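UPF0434 family protein (Haloferax volcanii, PDB 6F5Z) is the Trm112 methyltransferase activator, which forms a complex with a putative methyltransferase and probably serves such partner enzymes in modifying components of the translation machinery. Local coordinates at residues M1-M6 and D28-G33; L9-D14 and E42-E47; E19-E24 and R34-V39. All coordinates share one frame; numbering follows the deposited sequence.

From the N terminus, the first six residues come back onto strand 29-31 in contact 1, closing a loop of 21 intervening residues that holds strands 18-22 and 24-26. Segment 9-14, lying inside that loop, packs by side chains on 42-47 in contact 2, so contacts 1 and 2 cross along the chain. Contact 3 joins strands 18-22 and 33-37; it crosses contact 1 and falls wholly within the span between the two halves of contact 2. The four-stranded antiparallel sheet links contacts 2 and 3, with Y44 N probably bonded to L35 O, while E32 O and D23 N probably join contacts 1 and 3 at the corners where the chain enters and leaves the 24-26/29-31 hairpin.

Contact 1: M1-M6 and D28-G33; sequences MKESLM and DEIIEG
The densest part of this contact is the carboxylate of D28, set against the start of the 3-10 turn formed by E3 to L5. With CG anti to its own backbone N (chi1 -163°), D28 places OD1 before the S4 amide: S4 N lies 3.0 Å from D28 OD1, on its syn lone pair. D28 OD2 takes two donors, S4 OG at 2.7 Å on the syn lone pair and K2 NZ at 2.8 Å on the anti lone pair, the latter a salt bridge for which the lysine bends at chi3 and chi4. S4 is exposed, so this polar cluster borders solvent. Alongside, E3 N bonds to D28 O at 2.8 Å, and I30 N to M1 O at 2.9 Å from above the carbonyl plane, flanking a single backbone bridge between K2 and E29. Within segment 28-33 the amino terminus meets two acceptors, I30 O and E29 OE2, the second a salt bridge with M1 N 2.7 Å from E29 OE2, well above the carboxylate plane. Between the segments the apolar contact is slighter: M6 CE lies 3.8 Å from I30 CG1, although I30 itself is buried. E3 forms a salt bridge with R25 of strand 24-26. Strands 18-22 and 43-47 meet I30 and M6 through V22, L20 and I46, and the methyltransferase chain packs on M1, K2, L5 and E29.

Contact 2: L9-D14 and E42-E47; sequences LCDPLD and EVYPIE
An Asx turn in the loop before strand 18-22 meets strand 43-47 of the four-stranded sheet in this Trm112-like domain, whose family belongs to the zinc beta-ribbon clan. D11 OD1 accepts the backbone N of L13 at 3.0 Å, which defines the turn. The same oxygen takes the phenol hydroxyl of Y44, 2.7 Å from Y44 OH to D11 OD1, and both donors stand above the carboxylate plane, by 40° for the hydroxyl and 34° for the amide. Carboxylate and ring lie almost perpendicular, 84° apart, with D11 OD2 at the ring edge. P12 meets the tyrosine tip to tip: its CD comes within 3.7 Å of Y44 CZ and lies 4.2 Å from the centroid of the Y44 ring, an off-centre CH-pi contact. L13 adds a more exposed fringe, its CD1 touching both Y44 OH and, at 3.6 Å, the CG of E42. Beyond the two segments, D11 OD2 is hydrogen-bonded to T40 OG1, and P12 packs on P98 of the methyltransferase chain. With two donors on OD1 and a third on OD2, the buried carboxylate is well compensated, which would probably stabilise its charged form while holding the loop against the tip of Y44 and orienting the hydroxyl.

Contact 3: E19-E24 and R34-V39; sequences ELEVDE and RLIGTV
Strands 19-22 and 34-37 run antiparallel, their axes 4.7 Å apart at closest approach and their N-to-C directions 151° apart, about 30° short of strictly antiparallel, which reflects the twist of the pair. They are neighbours in the four-stranded antiparallel sheet, with 18-22 as an outermost strand within the chain. E19 with I36 and E21 with R34 are hydrogen-bonded pairs, each with two backbone bonds; the straightest, E21 N to R34 O at 2.9 Å, has an N-H...O angle of 176°. Between them L20 and L35 form a non-hydrogen-bonded pair, their side chains sharing one face, where L20 CD1 and L35 CD2 meet obliquely at 4.1 Å, and I46 of strand 43-47 touches both leucines. The face with E19, E21, R34 and I36 is more polar and carries a salt-bridge network of E21, D23 and R34. R34 has CG in the crowded position between backbone N and carbonyl carbon (chi1 62°) and bends at chi3, which brings the edge of its guanidinium to E21 OE1 and D23 OD2. In the first salt bridge E21 OE1 receives R34 NH1 on its anti lone pair at 3.2 Å. The aliphatic end of I36 lies against the same carboxylate, CD1 3.4 Å from E21 OE2. An alanine in place of R34 would remove the guanidinium and would probably leave E21 and D23 as neighbouring negative groups without this shared counter-charge. The second salt bridge grips D23 end-on: R34 NH1 and NH2 each lie 2.8 Å from the single oxygen D23 OD2.

Contact 1: M1-M6 and D28-G33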
ATOM      1  N   MET C   1     -28.343  13.777  -8.032  1.00 16.23           N
ATOM      2  CA  MET C   1     -27.623  12.497  -7.953  1.00 15.90           C
ATOM      3  C   MET C   1     -28.373  11.483  -8.807  1.00 17.95           C
ATOM      4  O   MET C   1     -29.598  11.429  -8.759  1.00 16.20           O
ATOM      5  CB  MET C   1     -27.552  11.998  -6.494  1.00 17.23           C
ATOM      6  CG  MET C   1     -26.915  10.608  -6.359  1.00 19.10           C
ATOM      7  SD  MET C   1     -26.829   9.983  -4.654  1.00 20.99           S
ATOM      8  CE  MET C   1     -25.438  11.008  -3.953  1.00 20.07           C
ATOM      9  N   LYS C   2     -27.636  10.615  -9.517  1.00 17.13           N
ATOM     10  CA  LYS C   2     -28.274   9.570 -10.317  1.00 16.52           C
ATOM     11  C   LYS C   2     -29.046   8.608  -9.440  1.00 17.57           C
ATOM     12  O   LYS C   2     -28.514   8.123  -8.444  1.00 18.23           O
ATOM     13  CB  LYS C   2     -27.189   8.773 -11.064  1.00 18.37           C
ATOM     14  CG  LYS C   2     -26.651   9.441 -12.294  1.00 20.50           C
ATOM     15  CD  LYS C   2     -25.495   8.548 -12.842  1.00 28.61           C
ATOM     16  CE  LYS C   2     -25.343   8.582 -14.334  1.00 46.31           C
ATOM     17  NZ  LYS C   2     -26.262   7.619 -15.011  1.00 54.12           N
ATOM     18  N   GLU C   3     -30.275   8.258  -9.832  1.00 16.19           N
ATOM     19  CA  GLU C   3     -31.066   7.285  -9.079  1.00 16.29           C
ATOM     20  C   GLU C   3     -30.349   5.924  -9.021  1.00 21.04           C
ATOM     21  O   GLU C   3     -30.409   5.231  -8.000  1.00 20.98           O
ATOM     22  CB  GLU C   3     -32.475   7.178  -9.695  1.00 17.73           C
ATOM     23  CG  GLU C   3     -33.360   6.197  -8.964  1.00 19.42           C
ATOM     24  CD  GLU C   3     -34.759   6.081  -9.539  1.00 25.30           C
ATOM     25  OE1 GLU C   3     -35.089   6.823 -10.492  1.00 26.31           O
ATOM     26  OE2 GLU C   3     -35.556   5.297  -8.982  1.00 27.25           O
ATOM     27  N   SER C   4     -29.635   5.561 -10.099  1.00 19.36           N
ATOM     28  CA  SER C   4     -28.844   4.318 -10.125  1.00 20.76           C
ATOM     29  C   SER C   4     -27.717   4.279  -9.062  1.00 26.21           C
ATOM     30  O   SER C   4     -27.254   3.189  -8.727  1.00 30.55           O
ATOM     31  CB  SER C   4     -28.252   4.067 -11.517  1.00 23.76           C
ATOM     32  OG  SER C   4     -27.358   5.116 -11.823  1.00 25.63           O
ATOM     33  N   LEU C   5     -27.244   5.437  -8.557  1.00 21.35           N
ATOM     34  CA  LEU C   5     -26.205   5.475  -7.517  1.00 20.24           C
ATOM     35  C   LEU C   5     -26.813   5.343  -6.133  1.00 22.48           C
ATOM     36  O   LEU C   5     -26.103   5.086  -5.167  1.00 22.17           O
ATOM     37  CB  LEU C   5     -25.412   6.797  -7.580  1.00 20.06           C
ATOM     38  CG  LEU C   5     -24.175   6.847  -8.506  1.00 26.94           C
ATOM     39  CD1 LEU C   5     -24.469   6.332  -9.903  1.00 28.25           C
ATOM     40  CD2 LEU C   5     -23.663   8.256  -8.604  1.00 30.73           C
ATOM     41  N   MET C   6     -28.142   5.504  -6.010  1.00 18.89           N
ATOM     42  CA  MET C   6     -28.783   5.459  -4.692  1.00 16.88           C
ATOM     43  C   MET C   6     -29.014   4.081  -4.144  1.00 20.01           C
ATOM     44  O   MET C   6     -29.404   3.953  -2.987  1.00 20.57           O
ATOM     45  CB  MET C   6     -30.108   6.219  -4.753  1.00 18.54           C
ATOM     46  CG  MET C   6     -29.911   7.643  -5.147  1.00 19.36           C
ATOM     47  SD  MET C   6     -31.515   8.481  -5.210  1.00 20.85           S
ATOM     48  CE  MET C   6     -31.003  10.070  -5.673  1.00 19.50           C
ATOM     49  N   ASP C  28     -31.880   9.803 -15.426  1.00 17.05           N
ATOM     50  CA  ASP C  28     -31.439   9.149 -14.192  1.00 16.31           C
ATOM     51  C   ASP C  28     -31.173  10.157 -13.092  1.00 18.20           C
ATOM     52  O   ASP C  28     -31.191   9.800 -11.919  1.00 19.24           O
ATOM     53  CB  ASP C  28     -30.147   8.353 -14.464  1.00 17.72           C
ATOM     54  CG  ASP C  28     -29.714   7.295 -13.454  1.00 25.02           C
ATOM     55  OD1 ASP C  28     -30.556   6.872 -12.624  1.00 25.33           O
ATOM     56  OD2 ASP C  28     -28.576   6.795 -13.587  1.00 25.44           O
ATOM     57  N   GLU C  29     -30.912  11.410 -13.463  1.00 16.30           N
ATOM     58  CA  GLU C  29     -30.581  12.439 -12.480  1.00 16.72           C
ATOM     59  C   GLU C  29     -31.778  12.874 -11.621  1.00 17.75           C
ATOM     60  O   GLU C  29     -32.737  13.408 -12.151  1.00 17.75           O
ATOM     61  CB  GLU C  29     -29.955  13.661 -13.197  1.00 17.92           C
ATOM     62  CG  GLU C  29     -29.473  14.749 -12.244  1.00 22.40           C
ATOM     63  CD  GLU C  29     -28.336  14.365 -11.316  1.00 33.08           C
ATOM     64  OE1 GLU C  29     -27.685  13.320 -11.545  1.00 30.58           O
ATOM     65  OE2 GLU C  29     -28.068  15.147 -10.377  1.00 29.57           O
ATOM     66  N   ILE C  30     -31.720  12.667 -10.298  1.00 14.49           N
ATOM     67  CA  ILE C  30     -32.737  13.170  -9.381  1.00 13.77           C
ATOM     68  C   ILE C  30     -32.281  14.549  -8.918  1.00 15.90           C
ATOM     69  O   ILE C  30     -31.215  14.668  -8.297  1.00 15.76           O
ATOM     70  CB  ILE C  30     -32.936  12.226  -8.183  1.00 16.54           C
ATOM     71  CG1 ILE C  30     -33.251  10.783  -8.634  1.00 17.49           C
ATOM     72  CG2 ILE C  30     -34.055  12.765  -7.272  1.00 17.15           C
ATOM     73  CD1 ILE C  30     -34.424  10.665  -9.661  1.00 18.82           C
ATOM     74  N   ILE C  31     -33.099  15.584  -9.180  1.00 15.23           N
ATOM     75  CA  ILE C  31     -32.730  16.973  -8.884  1.00 15.86           C
ATOM     76  C   ILE C  31     -33.407  17.434  -7.609  1.00 17.07           C
ATOM     77  O   ILE C  31     -32.740  18.045  -6.766  1.00 17.76           O
ATOM     78  CB  ILE C  31     -33.083  17.895 -10.079  1.00 18.09           C
ATOM     79  CG1 ILE C  31     -32.423  17.380 -11.386  1.00 17.49           C
ATOM     80  CG2 ILE C  31     -32.709  19.354  -9.778  1.00 19.04           C
ATOM     81  CD1 ILE C  31     -33.006  17.916 -12.650  1.00 25.50           C
ATOM     82  N   GLU C  32     -34.719  17.142  -7.447  1.00 14.77           N
ATOM     83  CA  GLU C  32     -35.437  17.519  -6.244  1.00 14.03           C
ATOM     84  C   GLU C  32     -36.203  16.310  -5.754  1.00 16.48           C
ATOM     85  O   GLU C  32     -36.742  15.574  -6.570  1.00 15.95           O
ATOM     86  CB  GLU C  32     -36.420  18.669  -6.512  1.00 15.25           C
ATOM     87  CG  GLU C  32     -35.753  19.946  -6.969  1.00 16.44           C
ATOM     88  CD  GLU C  32     -34.770  20.592  -6.003  1.00 20.22           C
ATOM     89  OE1 GLU C  32     -34.944  20.407  -4.770  1.00 18.90           O
ATOM     90  OE2 GLU C  32     -33.938  21.407  -6.473  1.00 19.64           O
ATOM     91  N   GLY C  33     -36.249  16.128  -4.440  1.00 15.90           N
ATOM     92  CA  GLY C  33     -36.933  14.983  -3.879  1.00 15.74           C
ATOM     93  C   GLY C  33     -36.462  14.752  -2.466  1.00 16.78           C
ATOM     94  O   GLY C  33     -35.959  15.675  -1.821  1.00 16.92           O
TER

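Contact 2: L9-D14 and E42-E47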
ATOM      1  N   LEU C   9     -27.233   3.582  -0.868  1.00 17.06           N
ATOM      2  CA  LEU C   9     -27.438   4.508   0.228  1.00 15.90           C
ATOM      3  C   LEU C   9     -28.364   3.906   1.274  1.00 17.77           C
ATOM      4  O   LEU C   9     -29.237   3.104   0.941  1.00 19.50           O
ATOM      5  CB  LEU C   9     -28.045   5.822  -0.276  1.00 16.51           C
ATOM      6  CG  LEU C   9     -27.188   6.632  -1.268  1.00 19.98           C
ATOM      7  CD1 LEU C   9     -27.942   7.897  -1.702  1.00 21.37           C
ATOM      8  CD2 LEU C   9     -25.820   7.035  -0.647  1.00 20.11           C
ATOM      9  N   CYS C  10     -28.181   4.312   2.518  1.00 15.83           N
ATOM     10  CA  CYS C  10     -29.040   3.865   3.592  1.00 17.19           C
ATOM     11  C   CYS C  10     -29.186   4.952   4.613  1.00 17.72           C
ATOM     12  O   CYS C  10     -28.475   5.960   4.589  1.00 16.90           O
ATOM     13  CB  CYS C  10     -28.504   2.587   4.217  1.00 18.23           C
ATOM     14  SG  CYS C  10     -26.912   2.815   5.035  1.00 21.62           S
ATOM     15  N   ASP C  11     -30.180   4.798   5.514  1.00 15.73           N
ATOM     16  CA  ASP C  11     -30.372   5.777   6.546  1.00 15.41           C
ATOM     17  C   ASP C  11     -29.121   5.822   7.436  1.00 16.35           C
ATOM     18  O   ASP C  11     -28.710   4.797   7.929  1.00 17.86           O
ATOM     19  CB  ASP C  11     -31.589   5.373   7.388  1.00 16.87           C
ATOM     20  CG  ASP C  11     -32.122   6.446   8.306  1.00 20.59           C
ATOM     21  OD1 ASP C  11     -31.305   7.212   8.886  1.00 19.48           O
ATOM     22  OD2 ASP C  11     -33.356   6.484   8.513  1.00 18.24           O
ATOM     23  N   PRO C  12     -28.467   6.973   7.604  1.00 16.71           N
ATOM     24  CA  PRO C  12     -27.249   7.001   8.445  1.00 17.15           C
ATOM     25  C   PRO C  12     -27.501   6.633   9.890  1.00 22.24           C
ATOM     26  O   PRO C  12     -26.574   6.166  10.547  1.00 22.24           O
ATOM     27  CB  PRO C  12     -26.777   8.452   8.339  1.00 19.45           C
ATOM     28  CG  PRO C  12     -28.016   9.252   7.962  1.00 23.52           C
ATOM     29  CD  PRO C  12     -28.794   8.312   7.062  1.00 18.33           C
ATOM     30  N   LEU C  13     -28.761   6.777  10.379  1.00 18.11           N
ATOM     31  CA  LEU C  13     -28.996   6.497  11.804  1.00 18.79           C
ATOM     32  C   LEU C  13     -28.917   5.032  12.149  1.00 22.04           C
ATOM     33  O   LEU C  13     -28.311   4.685  13.152  1.00 23.52           O
ATOM     34  CB  LEU C  13     -30.363   7.016  12.227  1.00 19.37           C
ATOM     35  CG  LEU C  13     -30.526   8.527  12.273  1.00 24.05           C
ATOM     36  CD1 LEU C  13     -31.973   8.890  12.458  1.00 25.06           C
ATOM     37  CD2 LEU C  13     -29.712   9.136  13.420  1.00 26.97           C
ATOM     38  N   ASP C  14     -29.544   4.173  11.345  1.00 18.71           N
ATOM     39  CA  ASP C  14     -29.626   2.745  11.662  1.00 17.72           C
ATOM     40  C   ASP C  14     -29.337   1.817  10.479  1.00 21.99           C
ATOM     41  O   ASP C  14     -29.470   0.578  10.581  1.00 22.19           O
ATOM     42  CB  ASP C  14     -31.020   2.436  12.265  1.00 19.42           C
ATOM     43  CG  ASP C  14     -32.131   2.593  11.245  1.00 24.39           C
ATOM     44  OD1 ASP C  14     -31.869   3.148  10.154  1.00 22.04           O
ATOM     45  OD2 ASP C  14     -33.258   2.116  11.514  1.00 26.00           O
ATOM     46  N   GLU C  42     -37.158   9.450   9.219  1.00 16.52           N
ATOM     47  CA  GLU C  42     -36.409  10.695   8.993  1.00 16.47           C
ATOM     48  C   GLU C  42     -36.394  11.033   7.485  1.00 18.60           C
ATOM     49  O   GLU C  42     -36.349  10.148   6.634  1.00 19.77           O
ATOM     50  CB  GLU C  42     -34.977  10.599   9.561  1.00 18.84           C
ATOM     51  CG  GLU C  42     -34.948  10.493  11.083  1.00 24.84           C
ATOM     52  CD  GLU C  42     -35.483  11.643  11.925  1.00 32.65           C
ATOM     53  OE1 GLU C  42     -35.669  12.765  11.397  1.00 30.83           O
ATOM     54  OE2 GLU C  42     -35.676  11.418  13.144  1.00 32.70           O
ATOM     55  N   VAL C  43     -36.514  12.323   7.174  1.00 17.82           N
ATOM     56  CA  VAL C  43     -36.574  12.820   5.805  1.00 17.84           C
ATOM     57  C   VAL C  43     -35.239  13.479   5.473  1.00 18.21           C
ATOM     58  O   VAL C  43     -34.870  14.452   6.125  1.00 19.87           O
ATOM     59  CB  VAL C  43     -37.765  13.796   5.602  1.00 21.61           C
ATOM     60  CG1 VAL C  43     -37.774  14.344   4.160  1.00 21.64           C
ATOM     61  CG2 VAL C  43     -39.101  13.108   5.929  1.00 22.33           C
ATOM     62  N   TYR C  44     -34.550  12.962   4.453  1.00 16.19           N
ATOM     63  CA  TYR C  44     -33.244  13.458   3.985  1.00 16.18           C
ATOM     64  C   TYR C  44     -33.499  14.120   2.635  1.00 16.65           C
ATOM     65  O   TYR C  44     -33.785  13.425   1.647  1.00 17.98           O
ATOM     66  CB  TYR C  44     -32.258  12.295   3.896  1.00 16.44           C
ATOM     67  CG  TYR C  44     -32.075  11.644   5.254  1.00 15.40           C
ATOM     68  CD1 TYR C  44     -31.286  12.244   6.234  1.00 17.67           C
ATOM     69  CD2 TYR C  44     -32.668  10.418   5.552  1.00 16.48           C
ATOM     70  CE1 TYR C  44     -31.118  11.662   7.484  1.00 16.44           C
ATOM     71  CE2 TYR C  44     -32.478   9.808   6.795  1.00 16.89           C
ATOM     72  CZ  TYR C  44     -31.703  10.439   7.760  1.00 17.76           C
ATOM     73  OH  TYR C  44     -31.487   9.899   9.018  1.00 18.65           O
ATOM     74  N   PRO C  45     -33.458  15.461   2.561  1.00 15.34           N
ATOM     75  CA  PRO C  45     -33.829  16.116   1.296  1.00 15.29           C
ATOM     76  C   PRO C  45     -32.777  15.991   0.225  1.00 18.01           C
ATOM     77  O   PRO C  45     -31.588  15.968   0.534  1.00 16.92           O
ATOM     78  CB  PRO C  45     -34.023  17.574   1.703  1.00 17.28           C
ATOM     79  CG  PRO C  45     -33.027  17.765   2.841  1.00 19.55           C
ATOM     80  CD  PRO C  45     -33.066  16.436   3.598  1.00 15.69           C
ATOM     81  N   ILE C  46     -33.208  15.987  -1.038  1.00 15.23           N
ATOM     82  CA  ILE C  46     -32.302  16.036  -2.191  1.00 13.95           C
ATOM     83  C   ILE C  46     -32.557  17.406  -2.773  1.00 17.33           C
ATOM     84  O   ILE C  46     -33.700  17.706  -3.161  1.00 16.75           O
ATOM     85  CB  ILE C  46     -32.631  14.949  -3.215  1.00 15.56           C
ATOM     86  CG1 ILE C  46     -32.488  13.544  -2.580  1.00 14.81           C
ATOM     87  CG2 ILE C  46     -31.773  15.116  -4.460  1.00 16.54           C
ATOM     88  CD1 ILE C  46     -33.086  12.356  -3.431  1.00 18.04           C
ATOM     89  N   GLU C  47     -31.525  18.260  -2.750  1.00 15.77           N
ATOM     90  CA  GLU C  47     -31.651  19.657  -3.093  1.00 15.30           C
ATOM     91  C   GLU C  47     -30.709  19.957  -4.199  1.00 18.45           C
ATOM     92  O   GLU C  47     -29.500  19.812  -4.022  1.00 17.57           O
ATOM     93  CB  GLU C  47     -31.322  20.526  -1.863  1.00 17.99           C
ATOM     94  CG  GLU C  47     -32.194  20.182  -0.669  1.00 20.50           C
ATOM     95  CD  GLU C  47     -31.718  20.786   0.636  1.00 31.57           C
ATOM     96  OE1 GLU C  47     -30.493  20.909   0.860  1.00 25.41           O
ATOM     97  OE2 GLU C  47     -32.594  21.199   1.419  1.00 37.79           O
TER

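Contact 3: E19-E24 and R34-V39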
ATOM      1  N   GLU C  19     -36.658   5.200   1.242  1.00 16.51           N
ATOM      2  CA  GLU C  19     -37.652   5.283   0.183  1.00 17.89           C
ATOM      3  C   GLU C  19     -37.343   6.586  -0.558  1.00 18.97           C
ATOM      4  O   GLU C  19     -37.227   7.628   0.066  1.00 19.00           O
ATOM      5  CB  GLU C  19     -39.064   5.361   0.819  1.00 20.40           C
ATOM      6  CG  GLU C  19     -40.214   5.612  -0.145  1.00 31.62           C
ATOM      7  CD  GLU C  19     -41.453   6.260   0.458  1.00 63.25           C
ATOM      8  OE1 GLU C  19     -42.165   6.973  -0.285  1.00 59.33           O
ATOM      9  OE2 GLU C  19     -41.706   6.070   1.672  1.00 57.15           O
ATOM     10  N   LEU C  20     -37.295   6.528  -1.884  1.00 16.42           N
ATOM     11  CA  LEU C  20     -37.091   7.720  -2.698  1.00 16.60           C
ATOM     12  C   LEU C  20     -38.424   8.288  -3.159  1.00 18.36           C
ATOM     13  O   LEU C  20     -39.252   7.547  -3.732  1.00 19.44           O
ATOM     14  CB  LEU C  20     -36.221   7.373  -3.930  1.00 16.40           C
ATOM     15  CG  LEU C  20     -36.047   8.467  -4.993  1.00 18.30           C
ATOM     16  CD1 LEU C  20     -35.250   9.662  -4.428  1.00 17.69           C
ATOM     17  CD2 LEU C  20     -35.391   7.921  -6.216  1.00 19.83           C
ATOM     18  N   GLU C  21     -38.596   9.604  -2.969  1.00 16.18           N
ATOM     19  CA  GLU C  21     -39.695  10.392  -3.515  1.00 16.22           C
ATOM     20  C   GLU C  21     -39.045  11.400  -4.474  1.00 19.07           C
ATOM     21  O   GLU C  21     -38.084  12.098  -4.098  1.00 18.44           O
ATOM     22  CB  GLU C  21     -40.467  11.152  -2.439  1.00 18.11           C
ATOM     23  CG  GLU C  21     -41.256  10.252  -1.515  1.00 26.20           C
ATOM     24  CD  GLU C  21     -42.201  11.012  -0.600  1.00 34.99           C
ATOM     25  OE1 GLU C  21     -42.093  12.259  -0.518  1.00 27.71           O
ATOM     26  OE2 GLU C  21     -43.001  10.343   0.095  1.00 35.81           O
ATOM     27  N   VAL C  22     -39.559  11.495  -5.713  1.00 17.33           N
ATOM     28  CA  VAL C  22     -38.989  12.396  -6.714  1.00 17.04           C
ATOM     29  C   VAL C  22     -39.938  13.541  -7.026  1.00 19.52           C
ATOM     30  O   VAL C  22     -41.109  13.304  -7.352  1.00 21.63           O
ATOM     31  CB  VAL C  22     -38.659  11.588  -7.996  1.00 18.37           C
ATOM     32  CG1 VAL C  22     -38.120  12.473  -9.104  1.00 17.82           C
ATOM     33  CG2 VAL C  22     -37.663  10.468  -7.716  1.00 18.23           C
ATOM     34  N   ASP C  23     -39.427  14.772  -6.968  1.00 16.25           N
ATOM     35  CA  ASP C  23     -40.198  15.927  -7.373  1.00 18.34           C
ATOM     36  C   ASP C  23     -39.732  16.474  -8.690  1.00 22.38           C
ATOM     37  O   ASP C  23     -40.534  17.050  -9.404  1.00 23.51           O
ATOM     38  CB  ASP C  23     -40.192  17.020  -6.316  1.00 20.67           C
ATOM     39  CG  ASP C  23     -41.016  16.600  -5.145  1.00 33.42           C
ATOM     40  OD1 ASP C  23     -42.257  16.447  -5.316  1.00 35.00           O
ATOM     41  OD2 ASP C  23     -40.436  16.323  -4.106  1.00 36.91           O
ATOM     42  N   GLU C  24     -38.449  16.306  -9.032  1.00 16.75           N
ATOM     43  CA  GLU C  24     -37.906  16.789 -10.303  1.00 16.10           C
ATOM     44  C   GLU C  24     -36.756  15.900 -10.715  1.00 16.71           C
ATOM     45  O   GLU C  24     -35.892  15.595  -9.872  1.00 16.46           O
ATOM     46  CB  GLU C  24     -37.405  18.249 -10.181  1.00 17.93           C
ATOM     47  CG  GLU C  24     -36.867  18.832 -11.482  1.00 21.90           C
ATOM     48  CD  GLU C  24     -36.255  20.208 -11.363  1.00 24.58           C
ATOM     49  OE1 GLU C  24     -36.213  20.768 -10.243  1.00 21.77           O
ATOM     50  OE2 GLU C  24     -35.791  20.723 -12.399  1.00 25.16           O
ATOM     51  N   ARG C  34     -36.667  13.536  -1.990  1.00 15.00           N
ATOM     52  CA  ARG C  34     -36.230  13.224  -0.647  1.00 15.30           C
ATOM     53  C   ARG C  34     -36.058  11.726  -0.503  1.00 15.62           C
ATOM     54  O   ARG C  34     -36.662  10.947  -1.238  1.00 16.15           O
ATOM     55  CB  ARG C  34     -37.207  13.780   0.411  1.00 19.13           C
ATOM     56  CG  ARG C  34     -38.603  13.193   0.302  1.00 22.98           C
ATOM     57  CD  ARG C  34     -39.705  14.128   0.852  1.00 24.64           C
ATOM     58  NE  ARG C  34     -39.590  15.446   0.239  1.00 24.38           N
ATOM     59  CZ  ARG C  34     -40.024  15.749  -0.990  1.00 26.21           C
ATOM     60  NH1 ARG C  34     -40.733  14.868  -1.689  1.00 21.63           N
ATOM     61  NH2 ARG C  34     -39.778  16.940  -1.508  1.00 27.11           N
ATOM     62  N   LEU C  35     -35.237  11.337   0.470  1.00 15.08           N
ATOM     63  CA  LEU C  35     -34.991   9.961   0.841  1.00 15.71           C
ATOM     64  C   LEU C  35     -35.566   9.814   2.243  1.00 16.21           C
ATOM     65  O   LEU C  35     -35.211  10.598   3.125  1.00 17.87           O
ATOM     66  CB  LEU C  35     -33.459   9.706   0.842  1.00 15.84           C
ATOM     67  CG  LEU C  35     -32.904   9.590  -0.572  1.00 17.28           C
ATOM     68  CD1 LEU C  35     -31.367   9.816  -0.591  1.00 18.37           C
ATOM     69  CD2 LEU C  35     -33.219   8.220  -1.184  1.00 16.28           C
ATOM     70  N   ILE C  36     -36.499   8.889   2.427  1.00 15.76           N
ATOM     71  CA  ILE C  36     -37.187   8.754   3.707  1.00 16.38           C
ATOM     72  C   ILE C  36     -36.848   7.454   4.381  1.00 18.02           C
ATOM     73  O   ILE C  36     -36.966   6.400   3.771  1.00 18.04           O
ATOM     74  CB  ILE C  36     -38.717   8.890   3.491  1.00 19.89           C
ATOM     75  CG1 ILE C  36     -39.073  10.225   2.798  1.00 20.43           C
ATOM     76  CG2 ILE C  36     -39.454   8.768   4.849  1.00 20.54           C
ATOM     77  CD1 ILE C  36     -40.523  10.360   2.354  1.00 28.72           C
ATOM     78  N   GLY C  37     -36.405   7.542   5.638  1.00 17.07           N
ATOM     79  CA  GLY C  37     -36.084   6.356   6.409  1.00 17.43           C
ATOM     80  C   GLY C  37     -37.314   5.478   6.603  1.00 19.89           C
ATOM     81  O   GLY C  37     -38.296   5.937   7.186  1.00 20.55           O
ATOM     82  N   THR C  38     -37.269   4.235   6.109  1.00 18.71           N
ATOM     83  CA  THR C  38     -38.396   3.279   6.216  1.00 17.97           C
ATOM     84  C   THR C  38     -38.651   2.835   7.664  1.00 22.25           C
ATOM     85  O   THR C  38     -39.716   2.247   7.934  1.00 22.58           O
ATOM     86  CB  THR C  38     -38.151   2.055   5.325  1.00 21.77           C
ATOM     87  OG1 THR C  38     -36.943   1.437   5.733  1.00 21.20           O
ATOM     88  CG2 THR C  38     -38.133   2.403   3.798  1.00 21.64           C
ATOM     89  N   VAL C  39     -37.673   3.040   8.567  1.00 17.14           N
ATOM     90  CA  VAL C  39     -37.805   2.656   9.977  1.00 15.82           C
ATOM     91  C   VAL C  39     -37.861   3.880  10.853  1.00 18.67           C
ATOM     92  O   VAL C  39     -38.724   3.973  11.743  1.00 18.58           O
ATOM     93  CB  VAL C  39     -36.629   1.722  10.382  1.00 20.32           C
ATOM     94  CG1 VAL C  39     -36.674   1.361  11.865  1.00 21.65           C
ATOM     95  CG2 VAL C  39     -36.593   0.458   9.528  1.00 20.31           C
TER